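Local coordinates for protein formimidoylglutamase (Bacillus subtilis, PDB 3M1R) that hydrolyses N-formimidoyl-L-glutamate to L-glutamate and formamide in histidine degradation, using two manganese ions per subunit, at residues A154-N160 with S195-E201; L186-R192 with V209-M214. Numbering follows the deposited sequence.

In the fold
Contact 2 lies at one edge of the central parallel sheet of the arginase fold; contact 1 joins the loop after strand 147-152 to the loop and helix start that follow strand 186-191, the two centres about 11 Å apart. Along the chain their segments alternate: 154-160, strand 186-191, the start of helix 198-206 and strand 210-213, so one beta-alpha-beta unit supplies three of the four. The contacts meet directly, through hydrogen bonds of His156 with Gln188 and of Ala154 with Arg192, and through Ile191 packing on His155 and Asn196. The loop that carries the metal ligands His155 and Asp157 is thus anchored to strand 186-191 and the residue after it, next to the edge strand 210-213.

Contact 1 of 2, residues A154-N160 with S195-E201; sequences AHHDVRN and SNSQAYE. With CA (calcium ion), chain B; CA (calcium ion), chain C.
Segment 154-160 is an irregular loop, with Asp157 in the left-handed region (phi/psi 59/43°); it runs beside the loop residues 195-197 and the first turn of helix 198-206, His155 lying opposite Asn196 (CA-CA 6.0 Å) and Val158 opposite Tyr200 (6.1 Å). Three hydrogen bonds fix the pairing. The Asn196 amide (chi1 m) bridges two backbone groups, ND2 donating to Ala154 O (3.1 Å) and OD1 accepting from His156 N (3.0 Å), while Asn160 N donates to Tyr200 OH (3.2 Å). That hydroxyl is also bonded to Asp19 of the second subunit, to which Arg159 forms a salt bridge.

Apolar contact centres on Tyr200 (chi1 m). Arg159 CA makes a CH-pi contact over one ring face, 4.0 Å from the centroid, and Val158 CG2 touches Tyr200 CB at 3.6 Å. The CA-to-CB bond of His156 points toward 195-201; its NE2 lies 3.7 Å from Glu201 CA, with ND1 bonded to Gln188.

The same loop carries two metal ligands. His155 ND1 binds one calcium ion at 2.4 Å, its ring edge meeting Ser195 O (CD2 to O 3.1 Å); Asp157, whose CA-to-CB bond points away, chelates the second through OD1 (2.6 Å) and OD2 (2.5 Å). Asp153 and Asp245 bind both ions, Asn130 and Asp247 one each. Such His and Asp ligands on a post-strand loop characterise the binuclear arginase-family site, which probably holds manganese in the active enzyme.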
ATOM      1  N   ALA D 154      22.756 -15.963  -1.506  1.00 29.22           N
ATOM      2  CA  ALA D 154      22.087 -17.107  -0.900  1.00 30.89           C
ATOM      3  C   ALA D 154      22.128 -18.308  -1.845  1.00 37.57           C
ATOM      4  O   ALA D 154      21.948 -19.432  -1.398  1.00 37.04           O
ATOM      5  CB  ALA D 154      20.595 -16.774  -0.554  1.00 31.82           C
ATOM      6  N   HIS D 155      22.326 -18.066  -3.145  1.00 38.44           N
ATOM      7  CA  HIS D 155      22.191 -19.119  -4.163  1.00 36.49           C
ATOM      8  C   HIS D 155      23.447 -19.303  -4.992  1.00 38.65           C
ATOM      9  O   HIS D 155      24.172 -18.344  -5.239  1.00 38.90           O
ATOM     10  CB  HIS D 155      21.058 -18.801  -5.140  1.00 33.10           C
ATOM     11  CG  HIS D 155      19.837 -18.242  -4.491  1.00 41.84           C
ATOM     12  ND1 HIS D 155      19.725 -16.908  -4.157  1.00 45.72           N
ATOM     13  CD2 HIS D 155      18.690 -18.827  -4.093  1.00 34.60           C
ATOM     14  CE1 HIS D 155      18.546 -16.691  -3.610  1.00 39.29           C
ATOM     15  NE2 HIS D 155      17.898 -17.838  -3.546  1.00 41.15           N
ATOM     16  N   HIS D 156      23.656 -20.531  -5.472  1.00 45.86           N
ATOM     17  CA  HIS D 156      24.830 -20.874  -6.279  1.00 46.87           C
ATOM     18  C   HIS D 156      24.816 -20.161  -7.623  1.00 46.05           C
ATOM     19  O   HIS D 156      25.865 -19.745  -8.124  1.00 42.36           O
ATOM     20  CB  HIS D 156      24.918 -22.387  -6.506  1.00 48.04           C
ATOM     21  CG  HIS D 156      25.214 -23.169  -5.262  1.00 45.26           C
ATOM     22  ND1 HIS D 156      26.387 -23.024  -4.553  1.00 42.20           N
ATOM     23  CD2 HIS D 156      24.493 -24.110  -4.605  1.00 44.81           C
ATOM     24  CE1 HIS D 156      26.373 -23.832  -3.507  1.00 44.93           C
ATOM     25  NE2 HIS D 156      25.233 -24.505  -3.517  1.00 46.77           N
ATOM     26  N   ASP D 157      23.621 -20.012  -8.191  1.00 39.22           N
ATOM     27  CA  ASP D 157      23.438 -19.411  -9.514  1.00 40.29           C
ATOM     28  C   ASP D 157      24.159 -20.141 -10.620  1.00 43.46           C
ATOM     29  O   ASP D 157      24.764 -19.510 -11.487  1.00 44.32           O
ATOM     30  CB  ASP D 157      23.879 -17.956  -9.543  1.00 40.39           C
ATOM     31  CG  ASP D 157      22.816 -17.023  -9.041  1.00 43.37           C
ATOM     32  OD1 ASP D 157      21.751 -17.511  -8.591  1.00 43.25           O
ATOM     33  OD2 ASP D 157      23.040 -15.795  -9.112  1.00 42.06           O
ATOM     34  N   VAL D 158      24.081 -21.463 -10.588  1.00 46.17           N
ATOM     35  CA  VAL D 158      24.631 -22.284 -11.642  1.00 47.64           C
ATOM     36  C   VAL D 158      23.526 -23.058 -12.375  1.00 52.90           C
ATOM     37  O   VAL D 158      23.734 -24.205 -12.792  1.00 55.29           O
ATOM     38  CB  VAL D 158      25.677 -23.262 -11.072  1.00 51.07           C
ATOM     39  CG1 VAL D 158      26.946 -22.497 -10.632  1.00 43.16           C
ATOM     40  CG2 VAL D 158      25.082 -24.063  -9.919  1.00 47.75           C
ATOM     41  N   ARG D 159      22.360 -22.427 -12.533  1.00 44.19           N
ATOM     42  CA  ARG D 159      21.203 -23.074 -13.164  1.00 51.70           C
ATOM     43  C   ARG D 159      21.470 -23.503 -14.604  1.00 50.61           C
ATOM     44  O   ARG D 159      22.212 -22.834 -15.323  1.00 48.73           O
ATOM     45  CB  ARG D 159      19.975 -22.153 -13.140  1.00 56.86           C
ATOM     46  CG  ARG D 159      19.074 -22.315 -11.927  1.00 63.69           C
ATOM     47  CD  ARG D 159      17.849 -21.412 -12.036  1.00 70.33           C
ATOM     48  NE  ARG D 159      17.028 -21.443 -10.827  1.00 78.35           N
ATOM     49  CZ  ARG D 159      15.906 -22.148 -10.694  1.00 82.49           C
ATOM     50  NH1 ARG D 159      15.230 -22.110  -9.553  1.00 81.37           N
ATOM     51  NH2 ARG D 159      15.457 -22.889 -11.699  1.00 84.87           N
ATOM     52  N   ASN D 160      20.851 -24.607 -15.029  1.00 48.72           N
ATOM     53  CA  ASN D 160      20.987 -25.052 -16.417  1.00 61.59           C
ATOM     54  C   ASN D 160      20.392 -24.010 -17.360  1.00 63.62           C
ATOM     55  O   ASN D 160      19.440 -23.316 -17.001  1.00 64.65           O
ATOM     56  CB  ASN D 160      20.350 -26.433 -16.635  1.00 70.08           C
ATOM     57  CG  ASN D 160      18.823 -26.389 -16.623  1.00 77.40           C
ATOM     58  OD1 ASN D 160      18.192 -25.909 -17.572  1.00 78.94           O
ATOM     59  ND2 ASN D 160      18.224 -26.900 -15.551  1.00 77.99           N
ATOM     60  N   SER D 195      17.838 -22.746   0.146  1.00 39.06           N
ATOM     61  CA  SER D 195      17.813 -21.867  -1.026  1.00 40.37           C
ATOM     62  C   SER D 195      18.372 -22.511  -2.310  1.00 43.94           C
ATOM     63  O   SER D 195      18.434 -21.859  -3.356  1.00 44.96           O
ATOM     64  CB  SER D 195      18.580 -20.565  -0.727  1.00 39.60           C
ATOM     65  OG  SER D 195      17.992 -19.881   0.369  1.00 40.58           O
ATOM     66  N   ASN D 196      18.773 -23.783  -2.233  1.00 39.78           N
ATOM     67  CA  ASN D 196      19.490 -24.417  -3.343  1.00 41.48           C
ATOM     68  C   ASN D 196      19.089 -25.858  -3.647  1.00 46.56           C
ATOM     69  O   ASN D 196      18.436 -26.515  -2.835  1.00 50.05           O
ATOM     70  CB  ASN D 196      20.996 -24.356  -3.094  1.00 44.06           C
ATOM     71  CG  ASN D 196      21.512 -22.962  -3.089  1.00 43.67           C
ATOM     72  OD1 ASN D 196      21.626 -22.338  -4.137  1.00 48.53           O
ATOM     73  ND2 ASN D 196      21.804 -22.440  -1.904  1.00 44.47           N
ATOM     74  N   SER D 197      19.494 -26.336  -4.822  1.00 51.31           N
ATOM     75  CA  SER D 197      19.177 -27.694  -5.273  1.00 50.72           C
ATOM     76  C   SER D 197      20.378 -28.617  -5.150  1.00 57.54           C
ATOM     77  O   SER D 197      21.527 -28.173  -5.262  1.00 55.35           O
ATOM     78  CB  SER D 197      18.721 -27.677  -6.722  1.00 52.57           C
ATOM     79  OG  SER D 197      17.571 -26.858  -6.873  1.00 59.74           O
ATOM     80  N   GLN D 198      20.104 -29.906  -4.947  1.00 58.23           N
ATOM     81  CA  GLN D 198      21.150 -30.907  -4.774  1.00 60.31           C
ATOM     82  C   GLN D 198      22.084 -30.942  -5.977  1.00 60.09           C
ATOM     83  O   GLN D 198      23.306 -30.993  -5.827  1.00 61.58           O
ATOM     84  CB  GLN D 198      20.523 -32.284  -4.562  1.00 62.68           C
ATOM     85  CG  GLN D 198      21.526 -33.388  -4.249  1.00 65.02           C
ATOM     86  CD  GLN D 198      20.854 -34.631  -3.684  1.00 70.50           C
ATOM     87  OE1 GLN D 198      19.778 -35.032  -4.137  1.00 69.70           O
ATOM     88  NE2 GLN D 198      21.484 -35.242  -2.686  1.00 72.29           N
ATOM     89  N   ALA D 199      21.490 -30.912  -7.166  1.00 61.21           N
ATOM     90  CA  ALA D 199      22.228 -30.959  -8.420  1.00 57.51           C
ATOM     91  C   ALA D 199      23.176 -29.777  -8.570  1.00 59.32           C
ATOM     92  O   ALA D 199      24.331 -29.933  -8.961  1.00 62.84           O
ATOM     93  CB  ALA D 199      21.256 -31.006  -9.595  1.00 53.06           C
ATOM     94  N   TYR D 200      22.674 -28.592  -8.268  1.00 54.58           N
ATOM     95  CA  TYR D 200      23.438 -27.380  -8.469  1.00 55.11           C
ATOM     96  C   TYR D 200      24.574 -27.255  -7.469  1.00 56.01           C
ATOM     97  O   TYR D 200      25.644 -26.750  -7.803  1.00 61.98           O
ATOM     98  CB  TYR D 200      22.519 -26.167  -8.432  1.00 52.64           C
ATOM     99  CG  TYR D 200      21.560 -26.146  -9.603  1.00 54.36           C
ATOM    100  CD1 TYR D 200      21.846 -26.852 -10.765  1.00 54.80           C
ATOM    101  CD2 TYR D 200      20.378 -25.414  -9.555  1.00 50.74           C
ATOM    102  CE1 TYR D 200      20.985 -26.833 -11.840  1.00 57.79           C
ATOM    103  CE2 TYR D 200      19.506 -25.390 -10.632  1.00 52.97           C
ATOM    104  CZ  TYR D 200      19.817 -26.103 -11.768  1.00 56.86           C
ATOM    105  OH  TYR D 200      18.962 -26.084 -12.842  1.00 56.18           O
ATOM    106  N   GLU D 201      24.343 -27.727  -6.250  1.00 52.15           N
ATOM    107  CA  GLU D 201      25.406 -27.791  -5.256  1.00 54.36           C
ATOM    108  C   GLU D 201      26.470 -28.747  -5.757  1.00 58.51           C
ATOM    109  O   GLU D 201      27.662 -28.464  -5.663  1.00 62.77           O
ATOM    110  CB  GLU D 201      24.862 -28.270  -3.912  1.00 56.23           C
ATOM    111  CG  GLU D 201      25.892 -28.368  -2.811  1.00 59.69           C
ATOM    112  CD  GLU D 201      25.386 -29.168  -1.625  1.00 69.21           C
ATOM    113  OE1 GLU D 201      25.073 -28.568  -0.580  1.00 66.83           O
ATOM    114  OE2 GLU D 201      25.291 -30.408  -1.737  1.00 79.05           O
TER
HETATM  115 CA    CA B 321      20.533 -14.855  -5.006  1.00 37.99          CA
HETATM  116 CA    CA C 322      21.567 -15.246  -7.223  1.00 84.93          CA

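Contact 2 of 2, residues L186-R192 with V209-M214; sequences LIQLGIR and VNIHTM
Strands 186-191 and 210-213 run parallel, their axes 4.7 Å apart at closest and 24° from aligned. Ile187 pairs with Asn210, Gln188 with Ile211 and Leu189 with His212; a beta bulge then shifts the register by one, pairing Ile191 with Thr213.

Backbone groups are satisfied in alternation: Asn210 N to Leu186 O (3.1 Å), Gln188 N to Asn210 O (2.9 Å), His212 N to Gln188 O (2.9 Å) and Gly190 N to His212 O (2.9 Å). Leu186 O also accepts a weak bond from Asn210 ND2 (3.1 Å), which bonds Gln184 O as well. At the bulge His212 O takes a second, weak bond from Ile191 N (3.4 Å), and Met214 N (selenomethionine) donates to Ile191 O (3.0 Å). Gly190 has phi/psi 102/11°, where a CB would clash with the preceding carbonyl.

Beyond the pair, Gln188 bonds His156 and Gln151, and Thr213 OG1 caps the next helix at Met216 N. Ile191 CG1 meets Ile211 CG2 at 3.7 Å. With helix 198-206 between them, these strands form a beta-alpha-beta crossover at the arginase-fold sheet edge.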
ATOM      1  N   LEU D 186      36.407 -18.718  -7.454  1.00 50.58           N
ATOM      2  CA  LEU D 186      35.074 -18.216  -7.149  1.00 45.73           C
ATOM      3  C   LEU D 186      34.853 -18.473  -5.677  1.00 47.31           C
ATOM      4  O   LEU D 186      34.934 -19.619  -5.233  1.00 48.66           O
ATOM      5  CB  LEU D 186      34.026 -18.997  -7.948  1.00 46.36           C
ATOM      6  CG  LEU D 186      32.721 -18.321  -8.403  1.00 48.39           C
ATOM      7  CD1 LEU D 186      31.603 -19.336  -8.520  1.00 44.18           C
ATOM      8  CD2 LEU D 186      32.313 -17.201  -7.484  1.00 42.29           C
ATOM      9  N   ILE D 187      34.601 -17.412  -4.918  1.00 42.39           N
ATOM     10  CA  ILE D 187      34.234 -17.546  -3.513  1.00 42.72           C
ATOM     11  C   ILE D 187      32.763 -17.145  -3.308  1.00 45.74           C
ATOM     12  O   ILE D 187      32.397 -15.969  -3.448  1.00 44.67           O
ATOM     13  CB  ILE D 187      35.148 -16.689  -2.623  1.00 43.01           C
ATOM     14  CG1 ILE D 187      36.588 -17.154  -2.761  1.00 47.79           C
ATOM     15  CG2 ILE D 187      34.745 -16.785  -1.180  1.00 41.17           C
ATOM     16  CD1 ILE D 187      37.548 -16.152  -2.248  1.00 54.40           C
ATOM     17  N   GLN D 188      31.920 -18.125  -2.983  1.00 42.66           N
ATOM     18  CA  GLN D 188      30.502 -17.859  -2.753  1.00 42.42           C
ATOM     19  C   GLN D 188      30.279 -17.699  -1.270  1.00 43.64           C
ATOM     20  O   GLN D 188      30.569 -18.607  -0.500  1.00 48.03           O
ATOM     21  CB  GLN D 188      29.621 -18.988  -3.298  1.00 40.31           C
ATOM     22  CG  GLN D 188      29.812 -19.264  -4.780  1.00 40.13           C
ATOM     23  CD  GLN D 188      28.784 -20.254  -5.328  1.00 45.56           C
ATOM     24  OE1 GLN D 188      28.515 -21.296  -4.721  1.00 47.63           O
ATOM     25  NE2 GLN D 188      28.225 -19.939  -6.491  1.00 41.03           N
ATOM     26  N   LEU D 189      29.755 -16.543  -0.875  1.00 34.39           N
ATOM     27  CA  LEU D 189      29.583 -16.232   0.536  1.00 38.43           C
ATOM     28  C   LEU D 189      28.105 -16.065   0.832  1.00 37.87           C
ATOM     29  O   LEU D 189      27.432 -15.260   0.187  1.00 40.11           O
ATOM     30  CB  LEU D 189      30.347 -14.943   0.900  1.00 40.62           C
ATOM     31  CG  LEU D 189      31.874 -14.936   0.738  1.00 42.46           C
ATOM     32  CD1 LEU D 189      32.424 -13.513   0.797  1.00 44.20           C
ATOM     33  CD2 LEU D 189      32.548 -15.803   1.803  1.00 37.47           C
ATOM     34  N   GLY D 190      27.602 -16.830   1.797  1.00 39.14           N
ATOM     35  CA  GLY D 190      26.223 -16.696   2.253  1.00 33.34           C
ATOM     36  C   GLY D 190      25.256 -17.737   1.730  1.00 41.63           C
ATOM     37  O   GLY D 190      24.036 -17.582   1.895  1.00 36.15           O
ATOM     38  N   ILE D 191      25.784 -18.799   1.107  1.00 43.03           N
ATOM     39  CA  ILE D 191      24.924 -19.846   0.521  1.00 37.19           C
ATOM     40  C   ILE D 191      23.993 -20.372   1.613  1.00 37.18           C
ATOM     41  O   ILE D 191      24.439 -20.795   2.676  1.00 43.36           O
ATOM     42  CB  ILE D 191      25.745 -21.006  -0.093  1.00 41.07           C
ATOM     43  CG1 ILE D 191      26.595 -20.514  -1.278  1.00 37.46           C
ATOM     44  CG2 ILE D 191      24.836 -22.130  -0.520  1.00 39.11           C
ATOM     45  CD1 ILE D 191      25.784 -19.818  -2.367  1.00 32.77           C
ATOM     46  N   ARG D 192      22.694 -20.336   1.361  1.00 39.30           N
ATOM     47  CA  ARG D 192      21.735 -20.458   2.450  1.00 39.60           C
ATOM     48  C   ARG D 192      20.994 -21.790   2.419  1.00 40.14           C
ATOM     49  O   ARG D 192      20.602 -22.258   1.359  1.00 38.83           O
ATOM     50  CB  ARG D 192      20.752 -19.274   2.409  1.00 31.43           C
ATOM     51  CG  ARG D 192      19.965 -19.067   3.697  1.00 29.06           C
ATOM     52  CD  ARG D 192      18.863 -18.044   3.483  1.00 28.43           C
ATOM     53  NE  ARG D 192      19.417 -16.724   3.179  1.00 31.05           N
ATOM     54  CZ  ARG D 192      18.679 -15.644   2.941  1.00 38.67           C
ATOM     55  NH1 ARG D 192      17.352 -15.729   2.970  1.00 33.69           N
ATOM     56  NH2 ARG D 192      19.263 -14.476   2.683  1.00 35.39           N
ATOM     57  N   VAL D 209      34.260 -24.892  -6.627  1.00 60.32           N
ATOM     58  CA  VAL D 209      33.881 -23.581  -6.125  1.00 57.30           C
ATOM     59  C   VAL D 209      34.062 -23.563  -4.605  1.00 55.83           C
ATOM     60  O   VAL D 209      33.809 -24.562  -3.918  1.00 56.02           O
ATOM     61  CB  VAL D 209      32.434 -23.203  -6.559  1.00 52.27           C
ATOM     62  CG1 VAL D 209      31.907 -21.960  -5.798  1.00 50.29           C
ATOM     63  CG2 VAL D 209      32.398 -22.962  -8.059  1.00 50.52           C
ATOM     64  N   ASN D 210      34.529 -22.434  -4.091  1.00 54.65           N
ATOM     65  CA  ASN D 210      34.677 -22.249  -2.657  1.00 55.19           C
ATOM     66  C   ASN D 210      33.358 -21.813  -2.047  1.00 53.64           C
ATOM     67  O   ASN D 210      32.955 -20.652  -2.165  1.00 50.63           O
ATOM     68  CB  ASN D 210      35.747 -21.206  -2.364  1.00 53.89           C
ATOM     69  CG  ASN D 210      37.075 -21.549  -2.998  1.00 60.38           C
ATOM     70  OD1 ASN D 210      37.698 -22.558  -2.665  1.00 57.63           O
ATOM     71  ND2 ASN D 210      37.511 -20.711  -3.925  1.00 62.22           N
ATOM     72  N   ILE D 211      32.699 -22.746  -1.377  1.00 53.98           N
ATOM     73  CA  ILE D 211      31.377 -22.484  -0.843  1.00 50.59           C
ATOM     74  C   ILE D 211      31.403 -22.226   0.660  1.00 47.89           C
ATOM     75  O   ILE D 211      31.893 -23.038   1.431  1.00 50.84           O
ATOM     76  CB  ILE D 211      30.425 -23.635  -1.162  1.00 49.75           C
ATOM     77  CG1 ILE D 211      30.454 -23.913  -2.662  1.00 53.07           C
ATOM     78  CG2 ILE D 211      29.002 -23.299  -0.678  1.00 45.27           C
ATOM     79  CD1 ILE D 211      30.093 -25.340  -3.023  1.00 56.62           C
ATOM     80  N   HIS D 212      30.869 -21.083   1.065  1.00 46.82           N
ATOM     81  CA  HIS D 212      30.748 -20.748   2.481  1.00 45.64           C
ATOM     82  C   HIS D 212      29.296 -20.474   2.856  1.00 50.11           C
ATOM     83  O   HIS D 212      28.755 -19.399   2.567  1.00 47.89           O
ATOM     84  CB  HIS D 212      31.647 -19.557   2.807  1.00 49.61           C
ATOM     85  CG  HIS D 212      33.082 -19.812   2.480  1.00 54.36           C
ATOM     86  ND1 HIS D 212      34.013 -20.156   3.434  1.00 51.39           N
ATOM     87  CD2 HIS D 212      33.730 -19.839   1.291  1.00 56.14           C
ATOM     88  CE1 HIS D 212      35.179 -20.358   2.850  1.00 57.57           C
ATOM     89  NE2 HIS D 212      35.035 -20.176   1.549  1.00 56.15           N
ATOM     90  N   THR D 213      28.671 -21.455   3.498  1.00 48.47           N
ATOM     91  CA  THR D 213      27.270 -21.343   3.888  1.00 47.63           C
ATOM     92  C   THR D 213      27.064 -20.302   4.983  1.00 41.89           C
ATOM     93  O   THR D 213      28.023 -19.796   5.580  1.00 40.20           O
ATOM     94  CB  THR D 213      26.709 -22.690   4.364  1.00 49.27           C
ATOM     95  OG1 THR D 213      27.333 -23.051   5.600  1.00 52.22           O
ATOM     96  CG2 THR D 213      26.989 -23.770   3.330  1.00 49.93           C
HETATM   97  N   MSE D 214      25.803 -19.953   5.197  1.00 40.45           N
HETATM   98  CA  MSE D 214      25.398 -19.078   6.283  1.00 36.57           C
HETATM   99  C   MSE D 214      25.758 -19.740   7.598  1.00 45.31           C
HETATM  100  O   MSE D 214      26.084 -19.062   8.571  1.00 49.39           O
HETATM  101  CB  MSE D 214      23.883 -18.841   6.229  1.00 35.66           C
HETATM  102  CG  MSE D 214      23.461 -17.773   5.216  1.00 37.51           C
HETATM  103 SE   MSE D 214      24.326 -16.027   5.502  0.91 51.27          SE
HETATM  104  CE  MSE D 214      23.963 -15.799   7.399  1.00 34.67           C
TER